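Local coordinates for 26.7 kDa salivary protein (Phlebotomus duboscqi, PDB 6MT7), which binds and sequesters cysteinyl leukotrienes and a thromboxane A2 analogue, so blunting the host response and platelet aggregation while the sand fly feeds, at residues 12-16 with 227-231; 6-11 with 115-119; 164-168 with 221-225; 182-186 with 216-220; 3-7 with 67-71. All blocks are in the same frame, centred on the assembly; numbering follows the deposited sequence.

In the fold
Three of the five contacts use the N-terminal residues 3-16. Interaction 5 sets residues 3-7 against helix 65-74, interaction 2 the start of helix 8-21 against the turn 115-119; they share R6 and N7, centres about 10 Å apart, and both close before interaction 3 opens. Interaction 1 sets the next turn of that helix against the C-terminus, so it encloses interactions 3 and 4. Interaction 3 uses helix 220-227; interaction 4, within its span and centred about 11 Å away, the turn before that helix. Interaction 4 is centred about 28 Å from interaction 2 and about 31 Å from interaction 5. D9, R166 and Y231 link interactions 1-3, joining the ligand-binding N-terminal half to the C-terminal half.

Interaction 1 of 5, residues 12-16 with 227-231; sequences FWAFR and QSPTY. With TRT (fragment of triton X-100), chain C.
Residues 12-16 form regular alpha-helix within helix 8-21, while 227-231 run off the end of helix 220-227 into the C-terminus, Y231 having a phi of 58°. The closest CA atoms are those of R16 and Y231, 5.8 Å apart. Y231, in the m rotamer, lays its ring among the helix side chains. W13 (chi1 t, chi2 81°) meets it edge-to-face: the edge of its five-membered ring points at the Y231 face, centroids 4.9 Å apart and planes at 88°. W13 CB adds a CH-pi contact, 4.1 Å from the Y231 centroid. F12, also t, packs obliquely on the same tyrosine, with F12 CD2 3.6 Å from Y231 CD2. R16 has m for its first three chi angles, so the chain folds up beside F12 and R16 NE donates to T230 O at 2.8 Å; R16 CB also touches Y231 CB at 3.6 Å. The Y231 hydroxyl is bound outside these segments, by D9 and R166, and R16 NH1 by Q19. F15 (m), out of reach of 227-231, meets the detergent fragment, its CE1 3.4 Å from TRT C2, while R16 CD lies 4.0 Å from TRT O24. F12 and W13 of the helix form an aromatic cluster with the C-terminal Y231, while F15 and R16 of the same helix belong to the ligand pocket of this PBP/GOBP-family protein.

Interaction 2 of 5, residues 6-11 with 115-119; sequences RNADQT and AFYGI
Y117 (chi1 m) sits in a left-handed backbone conformation (phi/psi 58/38°), just after F116 leaves helix 109-115, and its ring lies against the first turn of helix 8-21. A8 CB stands over one ring face, 3.8 Å from the Y117 centroid in a CH-pi contact and 3.5 Å from Y117 CG. The CA atoms of A8 and Y117 are 5.5 Å apart, those of T11 and F116 6.3 Å. N7 and Q10 make a capping box: Q10 N donates to N7 OD1 and N7 N to Q10 OE1, both at 2.8 Å. The helix so started lines the PBP/GOBP ligand cavity, where F116 (m) touches the detergent fragment; T11 (p) places CG2 at the F116 ring edge, 4.0 Å from F116 CD1. Neighbouring G118 probably belongs to the leukotriene C4 site. Water 1 links R6 O (3.0 Å) with Y117 OH (2.8 Å); water 3 lies 2.8 Å from T11 OG1 and 3.0 Å from Y117 O. W126 of helix 120-128 meets Y117 edge-to-face.

Interaction 3 of 5, residues 164-168 with 221-225; sequences YYRLV and LKILD
Y165 projects its ring into the side of helix 220-227, overlapping L221, L224 and the start of the D225 side chain. The backbone beneath it is a Schellman motif: after helix 159-164 and Y165, R166 takes the positive phi (phi/psi 57/41°) that closes it. Residues 221-225 are regular helix, bonded from D225 N to L221 O at 2.9 Å, and the nearest CA atoms are those of Y165 and L224, 6.7 Å apart. With chi1 m and chi2 -35°, Y165 points at the helix and loses 116 Å² of surface to it. Y165 CD1 lies 3.6 Å from L224 CB and Y165 CD2 3.8 Å from L221 CD2. Both leucines have chi1 m and chi2 t. L167, m and t as well, adds its CD1 4.2 Å from L221 CD2, so that L221 meets a tyrosine and a leucine from the turn. R166 takes no part in this apolar contact: its NH1 bonds back to Y164 O at 3.1 Å, and its guanidinium also serves D9 and Y231. Y210 of helix 203-216 and I140 of helix 140-144 pack on Y165 as well, joining the helix end to the C-terminal bundle. D225 directs its carboxylate to S141, but its CB lies 3.3 Å from Y165 OH.

Interaction 4 of 5, residues 182-186 with 216-220; sequences ILGIT and HNSQA
Residues 182-183 end a 3-10 turn, G184 follows with phi/psi 87/20°, and I185 and T186 run extended toward helix 187-196. Opposite, H216 closes helix 203-216, N217 breaks it at phi/psi -149/116°, and A220 begins helix 220-227. Nearest CA pairs are L183-A220 (4.9 Å), G184-N217 (6.4 Å) and I185-H216 (6.7 Å), so the segments run antiparallel. A CB on residue 184 would clash with N217 ND2 and the preceding carbonyl, hence the glycine. The contact joins the lead into helix 187-196 to the turn between the last two helices of the C-terminal half. L183 (m, t) lays CB 3.7 Å from A220 CB, and I185 (m, m) puts CD1 3.5 Å from H216 CB and CG1 4.1 Å from A220 CB. N217 (t) caps the turn leading into helix 220-227, its OD1 accepting from Q219 N at 2.9 Å. Water 4 donates to L183 O (2.6 Å) and N217 OD1 (3.0 Å); water 5 donates to G184 O and accepts from N217 ND2, both at 2.7 Å.

Interaction 5 of 5, residues 3-7 with 67-71; sequences RYPRN and RIMEQ
Residues 3-7 form an extended lead-in to helix 8-21, with a cis peptide bond before P5, and lie on one turn of helix 65-74. CA atoms pair as P5-Q71 (5.2 Å) and Y4-R67 (6.9 Å). The amide of Q71 (chi1 t, chi2 p) bonds R6 backbone twice: R6 N donates to Q71 OE1 at 2.9 Å, and Q71 NE2 donates to R6 O at 3.0 Å. Q71 NE2 also serves A115 O. Y4 (m) lies face-on to R67, whose CG is 3.7 Å from the Y4 centroid, a CH-pi contact; the Y4 hydroxyl bonds G54 O. Y4 O and E70 OE2, both acceptors, come within 3.4 Å without bonding. R67 NH1 keeps a salt bridge to E70 OE1 at 2.7 Å; the R6 side-chain end leads away from helix 65-74, its NH1 bonded to R3 O at 2.7 Å. A side-chain amide reading both backbone groups of one residue thus holds the N-terminal lead-in to helix 65-74 without charge pairing between the segments.

Interaction 1 of 5, residues 12-16 with 227-231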
# COMPACT_ATOMS: atom_id res chain seq x y z
N PHE A 12 1.39 -6.72 -1.29
CA PHE A 12 2.77 -6.62 -1.75
C PHE A 12 3.21 -5.16 -1.88
O PHE A 12 4.30 -4.77 -1.42
CB PHE A 12 2.91 -7.34 -3.09
CG PHE A 12 4.33 -7.53 -3.55
CD1 PHE A 12 5.28 -8.09 -2.72
CD2 PHE A 12 4.70 -7.17 -4.84
CE1 PHE A 12 6.59 -8.28 -3.17
CE2 PHE A 12 5.98 -7.36 -5.29
CZ PHE A 12 6.93 -7.92 -4.46
N TRP A 13 2.35 -4.32 -2.49
CA TRP A 13 2.69 -2.91 -2.65
C TRP A 13 2.91 -2.24 -1.30
O TRP A 13 3.84 -1.44 -1.15
CB TRP A 13 1.60 -2.17 -3.44
CG TRP A 13 1.90 -0.71 -3.54
CD1 TRP A 13 2.75 -0.10 -4.41
CD2 TRP A 13 1.38 0.33 -2.69
NE1 TRP A 13 2.79 1.26 -4.16
CE2 TRP A 13 1.95 1.54 -3.11
CE3 TRP A 13 0.48 0.34 -1.61
CZ2 TRP A 13 1.66 2.76 -2.51
CZ3 TRP A 13 0.18 1.55 -1.02
CH2 TRP A 13 0.78 2.74 -1.46
N ALA A 14 2.08 -2.56 -0.31
CA ALA A 14 2.23 -1.95 1.01
C ALA A 14 3.57 -2.33 1.65
O ALA A 14 4.30 -1.46 2.15
CB ALA A 14 1.07 -2.35 1.92
N PHE A 15 3.91 -3.63 1.64
CA PHE A 15 5.20 -4.04 2.20
C PHE A 15 6.36 -3.37 1.48
O PHE A 15 7.27 -2.80 2.10
CB PHE A 15 5.37 -5.56 2.10
CG PHE A 15 4.43 -6.35 2.95
CD1 PHE A 15 4.39 -6.18 4.33
CD2 PHE A 15 3.60 -7.29 2.37
CE1 PHE A 15 3.53 -6.94 5.12
CE2 PHE A 15 2.73 -8.05 3.14
CZ PHE A 15 2.69 -7.87 4.51
N ARG A 16 6.35 -3.42 0.15
CA ARG A 16 7.50 -2.95 -0.60
C ARG A 16 7.66 -1.44 -0.50
O ARG A 16 8.77 -0.93 -0.33
CB ARG A 16 7.38 -3.39 -2.06
CG ARG A 16 7.42 -4.92 -2.25
CD ARG A 16 8.86 -5.47 -2.12
NE ARG A 16 9.75 -4.88 -3.12
CZ ARG A 16 10.92 -4.31 -2.84
NH1 ARG A 16 11.35 -4.27 -1.58
NH2 ARG A 16 11.67 -3.80 -3.81
N GLN A 227 11.11 1.19 -10.38
CA GLN A 227 10.99 0.32 -9.22
C GLN A 227 9.85 -0.68 -9.33
O GLN A 227 9.79 -1.60 -8.51
CB GLN A 227 10.75 1.15 -7.95
CG GLN A 227 11.90 2.02 -7.54
CD GLN A 227 11.54 2.95 -6.41
OE1 GLN A 227 10.37 3.07 -6.03
NE2 GLN A 227 12.54 3.62 -5.86
N SER A 228 8.96 -0.53 -10.30
CA SER A 228 7.68 -1.22 -10.27
C SER A 228 7.67 -2.72 -10.58
O SER A 228 6.67 -3.37 -10.27
CB SER A 228 6.69 -0.52 -11.22
OG SER A 228 6.99 -0.72 -12.60
N PRO A 229 8.70 -3.32 -11.21
CA PRO A 229 8.60 -4.77 -11.44
C PRO A 229 8.32 -5.56 -10.16
O PRO A 229 7.51 -6.49 -10.19
CB PRO A 229 9.95 -5.12 -12.07
CG PRO A 229 10.32 -3.88 -12.80
CD PRO A 229 9.91 -2.78 -11.86
N THR A 230 8.97 -5.20 -9.05
CA THR A 230 8.63 -5.76 -7.74
C THR A 230 8.28 -4.66 -6.73
O THR A 230 8.34 -4.90 -5.52
CB THR A 230 9.77 -6.61 -7.18
OG1 THR A 230 10.92 -5.78 -6.97
CG2 THR A 230 10.12 -7.74 -8.14
N TYR A 231 7.90 -3.48 -7.22
CA TYR A 231 7.67 -2.29 -6.40
C TYR A 231 8.93 -1.93 -5.60
O TYR A 231 8.92 -0.94 -4.86
CB TYR A 231 6.49 -2.49 -5.44
CG TYR A 231 5.15 -2.64 -6.13
CD1 TYR A 231 4.74 -1.74 -7.11
CD2 TYR A 231 4.30 -3.68 -5.79
CE1 TYR A 231 3.52 -1.88 -7.75
CE2 TYR A 231 3.08 -3.83 -6.41
CZ TYR A 231 2.69 -2.94 -7.39
OH TYR A 231 1.47 -3.09 -8.01
C25 TRT C . 12.30 -8.63 -1.77
O24 TRT C . 10.95 -8.75 -1.32
C23 TRT C . 10.83 -8.80 0.10
C22 TRT C . 9.36 -8.55 0.43
O21 TRT C . 9.06 -8.78 1.80
C20 TRT C . 7.67 -8.59 2.00
C19 TRT C . 7.29 -8.99 3.41
O18 TRT C . 7.47 -7.88 4.28
C17 TRT C . 8.16 -8.29 5.44
C16 TRT C . 7.22 -8.35 6.62
O15 TRT C . 7.01 -7.05 7.18
C12 TRT C . 5.90 -6.83 7.97
C13 TRT C . 5.30 -7.88 8.66
C14 TRT C . 4.18 -7.66 9.46
C11 TRT C . 5.36 -5.55 8.08
C10 TRT C . 4.24 -5.33 8.88
C9 TRT C . 3.64 -6.38 9.57
C6 TRT C . 2.43 -6.10 10.41
C8 TRT C . 2.91 -6.05 11.85
C7 TRT C . 1.88 -4.72 10.06
C5 TRT C . 1.39 -7.24 10.27
C1 TRT C . 0.53 -7.45 9.01
C2 TRT C . 1.24 -7.29 7.67
C4 TRT C . 0.00 -8.88 9.07
C3 TRT C . -0.72 -6.57 8.97

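Interaction 2 of 5, residues 6-11 with 115-119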
# COMPACT_ATOMS: atom_id res chain seq x y z
N ARG A 6 -7.93 -6.92 1.12
CA ARG A 6 -6.79 -6.52 0.30
C ARG A 6 -6.27 -7.71 -0.49
O ARG A 6 -6.19 -8.83 0.03
CB ARG A 6 -5.68 -5.95 1.18
CG ARG A 6 -6.15 -4.88 2.17
CD ARG A 6 -6.81 -3.69 1.48
NE ARG A 6 -5.87 -2.95 0.63
CZ ARG A 6 -6.24 -2.17 -0.38
NH1 ARG A 6 -7.54 -2.03 -0.68
NH2 ARG A 6 -5.32 -1.52 -1.09
N ASN A 7 -5.94 -7.48 -1.76
CA ASN A 7 -5.49 -8.59 -2.59
C ASN A 7 -3.96 -8.70 -2.51
O ASN A 7 -3.29 -7.91 -1.85
CB ASN A 7 -6.03 -8.44 -4.02
CG ASN A 7 -5.43 -7.27 -4.79
OD1 ASN A 7 -4.25 -6.96 -4.65
ND2 ASN A 7 -6.24 -6.63 -5.63
N ALA A 8 -3.39 -9.69 -3.20
CA ALA A 8 -1.97 -9.97 -3.05
C ALA A 8 -1.09 -8.89 -3.67
O ALA A 8 0.07 -8.72 -3.26
CB ALA A 8 -1.62 -11.33 -3.66
N ASP A 9 -1.59 -8.19 -4.69
CA ASP A 9 -0.84 -7.05 -5.22
C ASP A 9 -0.89 -5.88 -4.25
O ASP A 9 0.11 -5.17 -4.07
CB ASP A 9 -1.43 -6.65 -6.58
CG ASP A 9 -0.79 -5.38 -7.14
OD1 ASP A 9 0.39 -5.45 -7.52
OD2 ASP A 9 -1.48 -4.34 -7.21
N GLN A 10 -2.04 -5.68 -3.62
CA GLN A 10 -2.19 -4.55 -2.71
C GLN A 10 -1.39 -4.75 -1.43
O GLN A 10 -0.87 -3.78 -0.86
CB GLN A 10 -3.67 -4.35 -2.39
CG GLN A 10 -4.47 -3.84 -3.60
CD GLN A 10 -5.97 -3.95 -3.40
OE1 GLN A 10 -6.46 -4.83 -2.67
NE2 GLN A 10 -6.71 -3.06 -4.04
N THR A 11 -1.30 -6.00 -0.95
CA THR A 11 -0.46 -6.24 0.22
C THR A 11 1.01 -6.14 -0.15
O THR A 11 1.79 -5.53 0.58
CB THR A 11 -0.77 -7.60 0.86
OG1 THR A 11 -0.49 -8.64 -0.08
CG2 THR A 11 -2.25 -7.69 1.27
N ALA A 115 -3.12 -14.81 5.63
CA ALA A 115 -4.20 -13.86 5.38
C ALA A 115 -3.76 -12.71 4.49
O ALA A 115 -4.57 -12.18 3.71
CB ALA A 115 -4.74 -13.33 6.71
N PHE A 116 -2.48 -12.32 4.55
CA PHE A 116 -2.00 -11.17 3.81
C PHE A 116 -1.06 -11.55 2.67
O PHE A 116 -0.27 -10.71 2.23
CB PHE A 116 -1.34 -10.17 4.76
CG PHE A 116 -2.34 -9.46 5.63
CD1 PHE A 116 -2.94 -8.28 5.20
CD2 PHE A 116 -2.73 -10.00 6.85
CE1 PHE A 116 -3.89 -7.64 5.98
CE2 PHE A 116 -3.67 -9.37 7.63
CZ PHE A 116 -4.25 -8.19 7.20
N TYR A 117 -1.16 -12.79 2.19
CA TYR A 117 -0.42 -13.26 1.01
C TYR A 117 1.08 -13.10 1.18
O TYR A 117 1.80 -12.78 0.23
CB TYR A 117 -0.89 -12.54 -0.26
CG TYR A 117 -2.37 -12.72 -0.56
CD1 TYR A 117 -2.83 -13.89 -1.15
CD2 TYR A 117 -3.28 -11.73 -0.26
CE1 TYR A 117 -4.18 -14.06 -1.43
CE2 TYR A 117 -4.63 -11.88 -0.53
CZ TYR A 117 -5.07 -13.05 -1.13
OH TYR A 117 -6.41 -13.19 -1.39
N GLY A 118 1.57 -13.34 2.40
CA GLY A 118 2.97 -13.22 2.71
C GLY A 118 3.73 -14.52 2.55
O GLY A 118 4.83 -14.68 3.09
N ILE A 119 3.14 -15.47 1.82
CA ILE A 119 3.77 -16.74 1.50
C ILE A 119 3.88 -16.82 -0.02
O ILE A 119 2.90 -16.54 -0.72
CB ILE A 119 2.96 -17.92 2.06
CG1 ILE A 119 2.97 -17.88 3.59
CG2 ILE A 119 3.51 -19.25 1.56
CD1 ILE A 119 1.78 -18.56 4.22
O HOH W 1 -8.08 -11.03 -0.84
O HOH W 2 1.69 -10.63 -2.39
O HOH W 3 2.03 -9.81 -0.00

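Interaction 3 of 5, residues 164-168 with 221-225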
# COMPACT_ATOMS: atom_id res chain seq x y z
N TYR A 164 -1.51 2.19 -10.39
CA TYR A 164 -0.40 1.36 -9.91
C TYR A 164 0.68 2.19 -9.22
O TYR A 164 1.40 1.66 -8.37
CB TYR A 164 0.16 0.53 -11.06
CG TYR A 164 -0.70 -0.68 -11.30
CD1 TYR A 164 -0.65 -1.77 -10.44
CD2 TYR A 164 -1.62 -0.71 -12.33
CE1 TYR A 164 -1.46 -2.88 -10.63
CE2 TYR A 164 -2.44 -1.80 -12.52
CZ TYR A 164 -2.36 -2.89 -11.67
OH TYR A 164 -3.17 -3.98 -11.87
N TYR A 165 0.81 3.47 -9.57
CA TYR A 165 1.64 4.37 -8.77
C TYR A 165 0.99 4.74 -7.44
O TYR A 165 1.64 5.40 -6.63
CB TYR A 165 1.94 5.65 -9.53
CG TYR A 165 2.75 5.49 -10.79
CD1 TYR A 165 3.76 4.53 -10.88
CD2 TYR A 165 2.51 6.31 -11.89
CE1 TYR A 165 4.51 4.40 -12.06
CE2 TYR A 165 3.25 6.18 -13.06
CZ TYR A 165 4.24 5.24 -13.14
OH TYR A 165 4.96 5.13 -14.32
N ARG A 166 -0.26 4.33 -7.22
CA ARG A 166 -1.02 4.67 -6.02
C ARG A 166 -1.14 6.18 -5.84
O ARG A 166 -1.05 6.71 -4.73
CB ARG A 166 -0.45 3.99 -4.76
CG ARG A 166 -1.07 2.61 -4.49
CD ARG A 166 -0.61 1.59 -5.53
NE ARG A 166 -1.16 0.25 -5.29
CZ ARG A 166 -0.81 -0.83 -5.99
NH1 ARG A 166 0.09 -0.75 -6.96
NH2 ARG A 166 -1.34 -2.01 -5.69
N LEU A 167 -1.36 6.87 -6.96
CA LEU A 167 -1.85 8.24 -6.87
C LEU A 167 -3.35 8.26 -6.60
O LEU A 167 -3.84 9.18 -5.93
CB LEU A 167 -1.54 9.00 -8.16
CG LEU A 167 -0.07 8.95 -8.58
CD1 LEU A 167 0.16 9.70 -9.89
CD2 LEU A 167 0.81 9.50 -7.48
N VAL A 168 -4.08 7.27 -7.12
CA VAL A 168 -5.51 7.10 -6.91
C VAL A 168 -5.77 5.63 -6.59
O VAL A 168 -4.96 4.76 -6.90
CB VAL A 168 -6.36 7.51 -8.15
CG1 VAL A 168 -6.20 9.00 -8.45
CG2 VAL A 168 -6.02 6.64 -9.38
N LEU A 221 7.79 9.96 -11.29
CA LEU A 221 7.02 8.81 -11.77
C LEU A 221 7.89 7.86 -12.57
O LEU A 221 7.63 6.65 -12.58
CB LEU A 221 5.82 9.28 -12.59
CG LEU A 221 4.77 10.11 -11.83
CD1 LEU A 221 3.59 10.42 -12.75
CD2 LEU A 221 4.30 9.39 -10.57
N LYS A 222 8.93 8.36 -13.23
CA LYS A 222 9.88 7.46 -13.88
C LYS A 222 10.55 6.55 -12.86
O LYS A 222 10.75 5.36 -13.12
CB LYS A 222 10.94 8.26 -14.65
CG LYS A 222 10.39 9.06 -15.81
CD LYS A 222 11.50 9.36 -16.83
CE LYS A 222 10.96 10.05 -18.07
NZ LYS A 222 11.28 11.51 -18.06
N ILE A 223 10.90 7.09 -11.68
CA ILE A 223 11.53 6.29 -10.64
C ILE A 223 10.57 5.22 -10.13
O ILE A 223 10.96 4.06 -9.95
CB ILE A 223 12.03 7.21 -9.51
CG1 ILE A 223 13.18 8.09 -10.01
CG2 ILE A 223 12.48 6.38 -8.30
CD1 ILE A 223 13.62 9.13 -9.02
N LEU A 224 9.30 5.58 -9.90
CA LEU A 224 8.32 4.56 -9.52
C LEU A 224 8.19 3.49 -10.59
O LEU A 224 8.07 2.30 -10.27
CB LEU A 224 6.95 5.19 -9.25
CG LEU A 224 6.77 5.98 -7.96
CD1 LEU A 224 5.30 6.42 -7.84
CD2 LEU A 224 7.22 5.17 -6.74
N ASP A 225 8.19 3.89 -11.86
CA ASP A 225 8.07 2.89 -12.92
C ASP A 225 9.28 1.97 -12.92
O ASP A 225 9.13 0.74 -13.06
CB ASP A 225 7.88 3.57 -14.27
CG ASP A 225 7.49 2.61 -15.36
OD1 ASP A 225 6.63 1.73 -15.10
OD2 ASP A 225 8.04 2.72 -16.47

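Interaction 4 of 5, residues 182-186 with 216-220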
# COMPACT_ATOMS: atom_id res chain seq x y z
N ILE A 182 10.96 11.29 -1.10
CA ILE A 182 12.27 10.88 -1.60
C ILE A 182 12.38 11.05 -3.11
O ILE A 182 13.49 11.12 -3.65
CB ILE A 182 12.58 9.43 -1.18
CG1 ILE A 182 14.05 9.09 -1.43
CG2 ILE A 182 11.68 8.45 -1.92
CD1 ILE A 182 15.02 9.96 -0.66
N LEU A 183 11.25 11.13 -3.81
CA LEU A 183 11.22 11.38 -5.25
C LEU A 183 11.19 12.87 -5.59
O LEU A 183 11.06 13.21 -6.77
CB LEU A 183 9.99 10.71 -5.88
CG LEU A 183 9.80 9.24 -5.54
CD1 LEU A 183 8.64 8.67 -6.33
CD2 LEU A 183 11.08 8.48 -5.82
N GLY A 184 11.31 13.74 -4.59
CA GLY A 184 11.30 15.17 -4.83
C GLY A 184 9.93 15.80 -4.85
O GLY A 184 9.78 16.89 -5.42
N ILE A 185 8.92 15.15 -4.28
CA ILE A 185 7.57 15.70 -4.18
C ILE A 185 7.30 15.93 -2.70
O ILE A 185 7.17 14.97 -1.93
CB ILE A 185 6.51 14.76 -4.78
CG1 ILE A 185 6.87 14.39 -6.21
CG2 ILE A 185 5.12 15.39 -4.70
CD1 ILE A 185 6.53 15.45 -7.20
N THR A 186 7.19 17.20 -2.30
CA THR A 186 6.95 17.49 -0.89
C THR A 186 5.50 17.18 -0.53
O THR A 186 4.64 17.00 -1.39
CB THR A 186 7.23 18.96 -0.57
OG1 THR A 186 6.27 19.77 -1.25
CG2 THR A 186 8.64 19.36 -1.02
N HIS A 216 5.57 18.72 -10.99
CA HIS A 216 6.42 19.07 -9.85
C HIS A 216 7.82 18.47 -10.00
O HIS A 216 8.82 19.14 -9.72
CB HIS A 216 5.78 18.61 -8.55
CG HIS A 216 4.61 19.44 -8.13
ND1 HIS A 216 4.71 20.80 -7.89
CD2 HIS A 216 3.31 19.12 -7.91
CE1 HIS A 216 3.53 21.27 -7.55
NE2 HIS A 216 2.66 20.27 -7.55
N ASN A 217 7.91 17.22 -10.44
CA ASN A 217 9.21 16.59 -10.67
C ASN A 217 9.07 15.58 -11.80
O ASN A 217 8.34 14.58 -11.66
CB ASN A 217 9.73 15.91 -9.40
CG ASN A 217 11.17 15.45 -9.54
OD1 ASN A 217 11.47 14.56 -10.33
ND2 ASN A 217 12.07 16.05 -8.77
N SER A 218 9.76 15.84 -12.91
CA SER A 218 9.58 15.02 -14.11
C SER A 218 10.13 13.61 -13.97
O SER A 218 9.79 12.75 -14.79
CB SER A 218 10.22 15.71 -15.32
OG SER A 218 11.60 15.92 -15.11
N GLN A 219 10.97 13.34 -12.96
CA GLN A 219 11.55 12.02 -12.81
C GLN A 219 10.85 11.16 -11.76
O GLN A 219 11.08 9.95 -11.73
CB GLN A 219 13.04 12.12 -12.47
CG GLN A 219 13.86 12.92 -13.48
CD GLN A 219 13.43 12.68 -14.92
OE1 GLN A 219 13.13 13.62 -15.66
NE2 GLN A 219 13.44 11.42 -15.34
N ALA A 220 9.98 11.75 -10.94
CA ALA A 220 9.40 11.02 -9.81
C ALA A 220 8.65 9.79 -10.29
O ALA A 220 8.85 8.68 -9.78
CB ALA A 220 8.48 11.93 -9.00
O HOH W 4 12.45 12.20 -8.78
O HOH W 5 11.69 18.07 -6.97

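Interaction 5 of 5, residues 3-7 with 67-71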
# COMPACT_ATOMS: atom_id res chain seq x y z
N ARG A 3 -11.04 -0.60 -0.80
CA ARG A 3 -11.80 -1.84 -0.89
C ARG A 3 -11.15 -2.94 -0.06
O ARG A 3 -9.92 -3.00 0.09
CB ARG A 3 -11.92 -2.29 -2.34
CG ARG A 3 -12.74 -1.30 -3.15
CD ARG A 3 -12.84 -1.69 -4.60
NE ARG A 3 -13.44 -0.62 -5.39
CZ ARG A 3 -13.53 -0.64 -6.72
NH1 ARG A 3 -13.06 -1.68 -7.39
NH2 ARG A 3 -14.09 0.37 -7.36
N TYR A 4 -11.99 -3.79 0.51
CA TYR A 4 -11.58 -4.86 1.40
C TYR A 4 -12.27 -6.14 0.95
O TYR A 4 -13.39 -6.10 0.44
CB TYR A 4 -11.93 -4.53 2.86
CG TYR A 4 -11.34 -3.21 3.33
CD1 TYR A 4 -10.04 -3.14 3.82
CD2 TYR A 4 -12.07 -2.03 3.25
CE1 TYR A 4 -9.49 -1.94 4.23
CE2 TYR A 4 -11.53 -0.82 3.66
CZ TYR A 4 -10.24 -0.78 4.14
OH TYR A 4 -9.70 0.42 4.55
N PRO A 5 -11.60 -7.29 1.08
CA PRO A 5 -10.23 -7.45 1.60
C PRO A 5 -9.16 -6.96 0.64
O PRO A 5 -9.46 -6.62 -0.51
CB PRO A 5 -10.11 -8.96 1.80
CG PRO A 5 -11.01 -9.54 0.73
CD PRO A 5 -12.18 -8.57 0.64
N ARG A 6 -7.93 -6.92 1.12
CA ARG A 6 -6.79 -6.52 0.30
C ARG A 6 -6.27 -7.71 -0.49
O ARG A 6 -6.19 -8.83 0.03
CB ARG A 6 -5.68 -5.95 1.18
CG ARG A 6 -6.15 -4.88 2.17
CD ARG A 6 -6.81 -3.69 1.48
NE ARG A 6 -5.87 -2.95 0.63
CZ ARG A 6 -6.24 -2.17 -0.38
NH1 ARG A 6 -7.54 -2.03 -0.68
NH2 ARG A 6 -5.32 -1.52 -1.09
N ASN A 7 -5.94 -7.48 -1.76
CA ASN A 7 -5.49 -8.59 -2.59
C ASN A 7 -3.96 -8.70 -2.51
O ASN A 7 -3.29 -7.91 -1.85
CB ASN A 7 -6.03 -8.44 -4.02
CG ASN A 7 -5.43 -7.27 -4.79
OD1 ASN A 7 -4.25 -6.96 -4.65
ND2 ASN A 7 -6.24 -6.63 -5.63
N ARG A 67 -11.86 -4.44 9.60
CA ARG A 67 -11.32 -4.84 8.31
C ARG A 67 -10.22 -5.87 8.45
O ARG A 67 -9.99 -6.67 7.53
CB ARG A 67 -10.80 -3.61 7.55
CG ARG A 67 -11.89 -2.55 7.25
CD ARG A 67 -13.09 -3.16 6.53
NE ARG A 67 -14.03 -2.12 6.09
CZ ARG A 67 -15.02 -2.32 5.23
NH1 ARG A 67 -15.22 -3.52 4.70
NH2 ARG A 67 -15.81 -1.31 4.89
N ILE A 68 -9.50 -5.86 9.58
CA ILE A 68 -8.52 -6.90 9.87
C ILE A 68 -9.23 -8.25 10.00
O ILE A 68 -8.80 -9.25 9.43
CB ILE A 68 -7.72 -6.55 11.14
CG1 ILE A 68 -6.85 -5.32 10.90
CG2 ILE A 68 -6.86 -7.74 11.57
CD1 ILE A 68 -6.27 -4.71 12.19
N MSE A 69 -10.33 -8.27 10.74
CA MSE A 69 -11.11 -9.48 10.92
C MSE A 69 -11.68 -9.95 9.58
O MSE A 69 -11.71 -11.15 9.28
CB MSE A 69 -12.22 -9.22 11.94
CG MSE A 69 -11.63 -9.24 13.32
SE MSE A 69 -12.94 -8.96 14.72
CE MSE A 69 -13.59 -7.26 14.08
N GLU A 70 -12.11 -8.99 8.76
CA GLU A 70 -12.60 -9.32 7.43
C GLU A 70 -11.52 -9.97 6.57
O GLU A 70 -11.81 -10.90 5.80
CB GLU A 70 -13.13 -8.06 6.75
CG GLU A 70 -13.59 -8.29 5.32
CD GLU A 70 -14.21 -7.06 4.69
OE1 GLU A 70 -14.36 -6.03 5.39
OE2 GLU A 70 -14.56 -7.13 3.49
N GLN A 71 -10.27 -9.52 6.70
CA GLN A 71 -9.20 -10.16 5.96
C GLN A 71 -9.09 -11.63 6.33
O GLN A 71 -9.00 -12.50 5.47
CB GLN A 71 -7.87 -9.45 6.19
CG GLN A 71 -6.77 -9.94 5.24
CD GLN A 71 -6.88 -9.28 3.86
OE1 GLN A 71 -7.53 -8.25 3.71
NE2 GLN A 71 -6.24 -9.87 2.87